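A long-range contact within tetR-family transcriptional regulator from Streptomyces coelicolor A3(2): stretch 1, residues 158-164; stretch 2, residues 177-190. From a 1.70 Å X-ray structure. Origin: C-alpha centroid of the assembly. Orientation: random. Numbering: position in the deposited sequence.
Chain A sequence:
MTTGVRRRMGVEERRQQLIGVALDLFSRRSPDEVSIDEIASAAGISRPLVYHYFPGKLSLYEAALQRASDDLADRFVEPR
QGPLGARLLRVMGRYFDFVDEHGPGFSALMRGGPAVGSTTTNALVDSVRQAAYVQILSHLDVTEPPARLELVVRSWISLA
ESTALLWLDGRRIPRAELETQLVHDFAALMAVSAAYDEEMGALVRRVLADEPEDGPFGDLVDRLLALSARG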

ATOM      1  N   SER A 158      -1.860  -2.328   3.928  1.00 15.61           N
ATOM      2  CA  SER A 158      -1.161  -1.623   2.819  1.00 16.78           C
ATOM      3  C   SER A 158      -0.446  -0.354   3.300  1.00 16.07           C
ATOM      4  O   SER A 158       0.667  -0.037   2.848  1.00 15.57           O
ATOM      5  CB  SER A 158      -2.153  -1.267   1.703  1.00 17.43           C
ATOM      6  OG  SER A 158      -2.772  -2.464   1.183  1.00 20.65           O
ATOM      7  N   LEU A 159      -1.102   0.384   4.196  1.00 14.28           N
ATOM      8  CA  LEU A 159      -0.538   1.598   4.793  1.00 14.93           C
ATOM      9  C   LEU A 159       0.766   1.247   5.561  1.00 15.38           C
ATOM     10  O   LEU A 159       1.779   1.988   5.493  1.00 15.67           O
ATOM     11  CB  LEU A 159      -1.552   2.230   5.778  1.00 14.61           C
ATOM     12  CG  LEU A 159      -1.051   3.557   6.346  1.00 13.92           C
ATOM     13  CD1 LEU A 159      -1.085   4.623   5.229  1.00 15.94           C
ATOM     14  CD2 LEU A 159      -1.980   3.956   7.477  1.00 16.09           C
ATOM     15  N   ALA A 160       0.711   0.155   6.330  1.00 16.19           N
ATOM     16  CA  ALA A 160       1.873  -0.286   7.112  1.00 15.97           C
ATOM     17  C   ALA A 160       3.049  -0.751   6.222  1.00 15.99           C
ATOM     18  O   ALA A 160       4.217  -0.458   6.526  1.00 15.40           O
ATOM     19  CB  ALA A 160       1.477  -1.381   8.110  1.00 15.63           C
ATOM     20  N   GLU A 161       2.754  -1.437   5.111  1.00 15.14           N
ATOM     21  CA  GLU A 161       3.771  -1.770   4.095  1.00 15.36           C
ATOM     22  C   GLU A 161       4.404  -0.488   3.516  1.00 15.27           C
ATOM     23  O   GLU A 161       5.632  -0.323   3.438  1.00 15.53           O
ATOM     24  CB  GLU A 161       3.072  -2.526   2.956  1.00 17.46           C
ATOM     25  CG  GLU A 161       2.660  -3.891   3.329  1.00 22.01           C
ATOM     26  CD  GLU A 161       1.991  -4.628   2.144  1.00 25.41           C
ATOM     27  OE1 GLU A 161       2.273  -4.294   0.975  1.00 26.95           O
ATOM     28  OE2 GLU A 161       1.191  -5.530   2.420  1.00 30.79           O
ATOM     29  N   SER A 162       3.560   0.450   3.100  1.00 14.70           N
ATOM     30  CA  SER A 162       4.043   1.682   2.497  1.00 14.52           C
ATOM     31  C   SER A 162       4.911   2.490   3.458  1.00 14.89           C
ATOM     32  O   SER A 162       5.957   3.026   3.090  1.00 15.01           O
ATOM     33  CB  SER A 162       2.850   2.529   2.070  1.00 16.38           C
ATOM     34  OG  SER A 162       3.326   3.659   1.354  1.00 21.17           O
ATOM     35  N   THR A 163       4.437   2.591   4.696  1.00 14.20           N
ATOM     36  CA  THR A 163       5.133   3.348   5.728  1.00 13.86           C
ATOM     37  C   THR A 163       6.533   2.768   5.943  1.00 14.35           C
ATOM     38  O   THR A 163       7.510   3.526   6.017  1.00 14.70           O
ATOM     39  CB  THR A 163       4.318   3.393   7.030  1.00 14.33           C
ATOM     40  OG1 THR A 163       3.111   4.149   6.801  1.00 14.49           O
ATOM     41  CG2 THR A 163       5.085   4.062   8.158  1.00 13.90           C
ATOM     42  N   ALA A 164       6.634   1.444   6.057  1.00 14.24           N
ATOM     43  CA  ALA A 164       7.947   0.822   6.273  1.00 15.13           C
ATOM     44  C   ALA A 164       8.866   1.053   5.059  1.00 15.59           C
ATOM     45  O   ALA A 164      10.046   1.358   5.219  1.00 16.78           O
ATOM     46  CB  ALA A 164       7.783  -0.695   6.535  1.00 16.88           C
ATOM     47  N   GLU A 177       8.765   6.791  16.175  1.00 16.33           N
ATOM     48  CA  GLU A 177       7.681   7.695  15.766  1.00 16.54           C
ATOM     49  C   GLU A 177       6.721   6.997  14.796  1.00 16.54           C
ATOM     50  O   GLU A 177       5.492   7.115  14.918  1.00 16.15           O
ATOM     51  CB  GLU A 177       8.242   8.967  15.146  1.00 16.93           C
ATOM     52  CG  GLU A 177       7.166   9.908  14.675  1.00 18.71           C
ATOM     53  CD  GLU A 177       7.721  11.245  14.227  1.00 22.41           C
ATOM     54  OE1 GLU A 177       8.821  11.635  14.707  1.00 23.54           O
ATOM     55  OE2 GLU A 177       7.057  11.919  13.408  1.00 21.10           O
ATOM     56  N   LEU A 178       7.283   6.252  13.850  1.00 15.23           N
ATOM     57  CA  LEU A 178       6.445   5.587  12.814  1.00 15.05           C
ATOM     58  C   LEU A 178       5.611   4.422  13.379  1.00 16.08           C
ATOM     59  O   LEU A 178       4.484   4.158  12.920  1.00 16.69           O
ATOM     60  CB  LEU A 178       7.295   5.177  11.630  1.00 16.06           C
ATOM     61  CG  LEU A 178       7.826   6.414  10.858  1.00 13.24           C
ATOM     62  CD1 LEU A 178       8.644   5.924   9.634  1.00 16.37           C
ATOM     63  CD2 LEU A 178       6.788   7.487  10.406  1.00 19.37           C
ATOM     64  N   GLU A 179       6.202   3.704  14.331  1.00 15.03           N
ATOM     65  CA  GLU A 179       5.510   2.605  14.996  1.00 16.00           C
ATOM     66  C   GLU A 179       4.280   3.178  15.702  1.00 15.47           C
ATOM     67  O   GLU A 179       3.165   2.670  15.475  1.00 16.22           O
ATOM     68  CB  GLU A 179       6.439   1.903  16.002  1.00 15.39           C
ATOM     69  CG  GLU A 179       7.556   1.103  15.299  1.00 18.63           C
ATOM     70  CD  GLU A 179       8.639   0.713  16.262  1.00 22.90           C
ATOM     71  OE1 GLU A 179       8.426   0.795  17.479  1.00 25.65           O
ATOM     72  OE2 GLU A 179       9.713   0.353  15.798  1.00 24.61           O
ATOM     73  N   THR A 180       4.461   4.245  16.507  1.00 15.97           N
ATOM     74  CA  THR A 180       3.327   4.898  17.196  1.00 15.48           C
ATOM     75  C   THR A 180       2.343   5.473  16.193  1.00 14.11           C
ATOM     76  O   THR A 180       1.111   5.356  16.350  1.00 14.45           O
ATOM     77  CB  THR A 180       3.846   5.977  18.169  1.00 15.91           C
ATOM     78  OG1 THR A 180       4.453   5.270  19.271  1.00 21.12           O
ATOM     79  CG2 THR A 180       2.704   6.819  18.695  1.00 20.14           C
ATOM     80  N   GLN A 181       2.888   6.100  15.158  1.00 13.48           N
ATOM     81  CA  GLN A 181       2.040   6.641  14.085  1.00 14.48           C
ATOM     82  C   GLN A 181       1.135   5.594  13.458  1.00 14.14           C
ATOM     83  O   GLN A 181      -0.062   5.863  13.272  1.00 14.39           O
ATOM     84  CB  GLN A 181       2.922   7.263  13.020  1.00 14.90           C
ATOM     85  CG  GLN A 181       2.103   7.957  11.862  1.00 17.12           C
ATOM     86  CD  GLN A 181       2.923   8.986  11.156  1.00 16.34           C
ATOM     87  OE1 GLN A 181       3.194  10.046  11.725  1.00 18.97           O
ATOM     88  NE2 GLN A 181       3.266   8.730   9.886  1.00 18.25           N
ATOM     89  N   LEU A 182       1.667   4.411  13.165  1.00 13.43           N
ATOM     90  CA  LEU A 182       0.847   3.355  12.546  1.00 14.74           C
ATOM     91  C   LEU A 182      -0.277   2.865  13.494  1.00 13.94           C
ATOM     92  O   LEU A 182      -1.399   2.555  13.026  1.00 14.70           O
ATOM     93  CB  LEU A 182       1.714   2.175  12.109  1.00 12.88           C
ATOM     94  CG  LEU A 182       2.398   2.503  10.774  1.00 15.22           C
ATOM     95  CD1 LEU A 182       3.499   1.496  10.509  1.00 15.42           C
ATOM     96  CD2 LEU A 182       1.414   2.582   9.543  1.00 17.02           C
ATOM     97  N   VAL A 183       0.017   2.820  14.796  1.00 14.03           N
ATOM     98  CA  VAL A 183      -1.005   2.471  15.786  1.00 14.21           C
ATOM     99  C   VAL A 183      -2.115   3.534  15.817  1.00 15.18           C
ATOM    100  O   VAL A 183      -3.317   3.192  15.718  1.00 15.06           O
ATOM    101  CB  VAL A 183      -0.399   2.254  17.197  1.00 14.95           C
ATOM    102  CG1 VAL A 183      -1.532   1.953  18.219  1.00 15.85           C
ATOM    103  CG2 VAL A 183       0.602   1.111  17.111  1.00 17.20           C
ATOM    104  N   HIS A 184      -1.729   4.813  15.902  1.00 14.03           N
ATOM    105  CA  HIS A 184      -2.718   5.883  15.828  1.00 15.10           C
ATOM    106  C   HIS A 184      -3.478   5.879  14.499  1.00 15.24           C
ATOM    107  O   HIS A 184      -4.687   6.090  14.490  1.00 14.40           O
ATOM    108  CB  HIS A 184      -2.041   7.218  15.987  1.00 16.15           C
ATOM    109  CG  HIS A 184      -1.540   7.467  17.377  1.00 17.06           C
ATOM    110  ND1 HIS A 184      -2.247   7.083  18.504  1.00 20.68           N
ATOM    111  CD2 HIS A 184      -0.438   8.118  17.822  1.00 21.43           C
ATOM    112  CE1 HIS A 184      -1.594   7.488  19.582  1.00 24.87           C
ATOM    113  NE2 HIS A 184      -0.483   8.098  19.198  1.00 20.99           N
ATOM    114  N   ASP A 185      -2.768   5.622  13.397  1.00 15.12           N
ATOM    115  CA  ASP A 185      -3.401   5.541  12.065  1.00 14.83           C
ATOM    116  C   ASP A 185      -4.512   4.496  12.048  1.00 15.76           C
ATOM    117  O   ASP A 185      -5.544   4.727  11.466  1.00 15.84           O
ATOM    118  CB  ASP A 185      -2.389   5.158  11.001  1.00 14.27           C
ATOM    119  CG  ASP A 185      -1.412   6.300  10.674  1.00 15.08           C
ATOM    120  OD1 ASP A 185      -1.723   7.463  11.008  1.00 15.18           O
ATOM    121  OD2 ASP A 185      -0.339   6.011  10.052  1.00 15.06           O
ATOM    122  N   PHE A 186      -4.292   3.359  12.698  1.00 15.71           N
ATOM    123  CA  PHE A 186      -5.284   2.292  12.717  1.00 16.45           C
ATOM    124  C   PHE A 186      -6.556   2.824  13.404  1.00 16.00           C
ATOM    125  O   PHE A 186      -7.651   2.678  12.883  1.00 15.76           O
ATOM    126  CB  PHE A 186      -4.715   1.048  13.461  1.00 17.22           C
ATOM    127  CG  PHE A 186      -5.574  -0.209  13.295  1.00 18.89           C
ATOM    128  CD1 PHE A 186      -5.196  -1.222  12.426  1.00 26.03           C
ATOM    129  CD2 PHE A 186      -6.731  -0.367  14.070  1.00 22.64           C
ATOM    130  CE1 PHE A 186      -6.003  -2.387  12.245  1.00 25.71           C
ATOM    131  CE2 PHE A 186      -7.546  -1.510  13.926  1.00 23.83           C
ATOM    132  CZ  PHE A 186      -7.177  -2.521  13.012  1.00 24.88           C
ATOM    133  N   ALA A 187      -6.405   3.405  14.603  1.00 15.93           N
ATOM    134  CA  ALA A 187      -7.568   3.985  15.333  1.00 16.08           C
ATOM    135  C   ALA A 187      -8.288   5.018  14.452  1.00 16.93           C
ATOM    136  O   ALA A 187      -9.541   5.036  14.330  1.00 16.72           O
ATOM    137  CB  ALA A 187      -7.075   4.624  16.634  1.00 17.65           C
ATOM    138  N   ALA A 188      -7.500   5.883  13.827  1.00 16.36           N
ATOM    139  CA  ALA A 188      -8.090   6.964  13.037  1.00 17.44           C
ATOM    140  C   ALA A 188      -8.837   6.469  11.794  1.00 18.04           C
ATOM    141  O   ALA A 188      -9.944   6.946  11.523  1.00 17.43           O
ATOM    142  CB  ALA A 188      -7.031   8.027  12.686  1.00 18.18           C
ATOM    143  N   LEU A 189      -8.257   5.514  11.077  1.00 16.55           N
ATOM    144  CA  LEU A 189      -8.935   4.893   9.920  1.00 17.64           C
ATOM    145  C   LEU A 189     -10.241   4.234  10.353  1.00 17.93           C
ATOM    146  O   LEU A 189     -11.251   4.384   9.688  1.00 17.75           O
ATOM    147  CB  LEU A 189      -8.043   3.890   9.180  1.00 18.57           C
ATOM    148  CG  LEU A 189      -6.813   4.553   8.543  1.00 20.92           C
ATOM    149  CD1 LEU A 189      -5.887   3.508   7.962  1.00 23.68           C
ATOM    150  CD2 LEU A 189      -7.183   5.609   7.472  1.00 21.73           C
HETATM  151  N   MSE A 190     -10.221   3.529  11.483  1.00 17.54           N
HETATM  152  CA  MSE A 190     -11.443   2.912  11.974  1.00 19.43           C
HETATM  153  C   MSE A 190     -12.459   3.976  12.365  1.00 18.75           C
HETATM  154  O   MSE A 190     -13.649   3.839  12.078  1.00 19.79           O
HETATM  155  CB  MSE A 190     -11.144   2.016  13.169  1.00 19.95           C
HETATM  156  CG  MSE A 190     -10.114   0.968  12.828  1.00 25.61           C
HETATM  157 SE   MSE A 190     -11.005  -0.688  12.367  1.00 51.60          SE
HETATM  158  CE  MSE A 190     -11.433  -0.981  14.307  1.00 37.61           C
TER
HETATM  159  O   HOH W   1       2.103   6.123   8.595  1.00 15.47           O

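Both stretches are helical, and they run nearly antiparallel: their N-to-C directions differ by 158°, and the axes come no closer than 10.7 Å. In the register, Ala-160 lies nearest Leu-182 (CA to CA, 6.6 Å) and Thr-163 nearest Leu-178 (CA to CA, 7.5 Å). Within each helix the usual i to i+4 bonds satisfy the backbone, as in Thr-163 N to Leu-159 O at 2.8 Å, and no backbone group bonds across the contact, which buries a modest 295 Å² in all.

The apolar part centres on Leu-182, whose CD2 methyl reaches the backbone of the first helix and lies 3.8 Å from Ala-160 CA. Alanine suits this position because its small side chain leaves the backbone accessible; its CB is itself 4.2 Å from Leu-182 CD2. Leu-159 CG packs against the same methyl at 4.2 Å, while Leu-159 CD2 meets Leu-189 CD1 at 4.0 Å, extending the greasy strip by two turns of the second helix. At the other end, Thr-163 CG2 approaches Leu-178 CB at 4.3 Å.

No direct hydrogen bond joins the helices; one bridging water links them instead. Thr-163 is well suited to such a site, since it offers a methyl for packing and a hydroxyl for bonding. In its m rotamer, OG1 donates to Leu-159 O, 2.9 Å away, one turn back in its own helix. With its proton given to Leu-159 O, Thr-163 OG1 accepts from water 1, whose O lies 2.9 Å away. That water also donates to Asp-185 OD2 (2.8 Å from the water O) and accepts from Gln-181 NE2 (3.1 Å from the water O). Carboxylate, amide and hydroxyl thus share one solvent molecule, which gives buried polar groups partners across the interface.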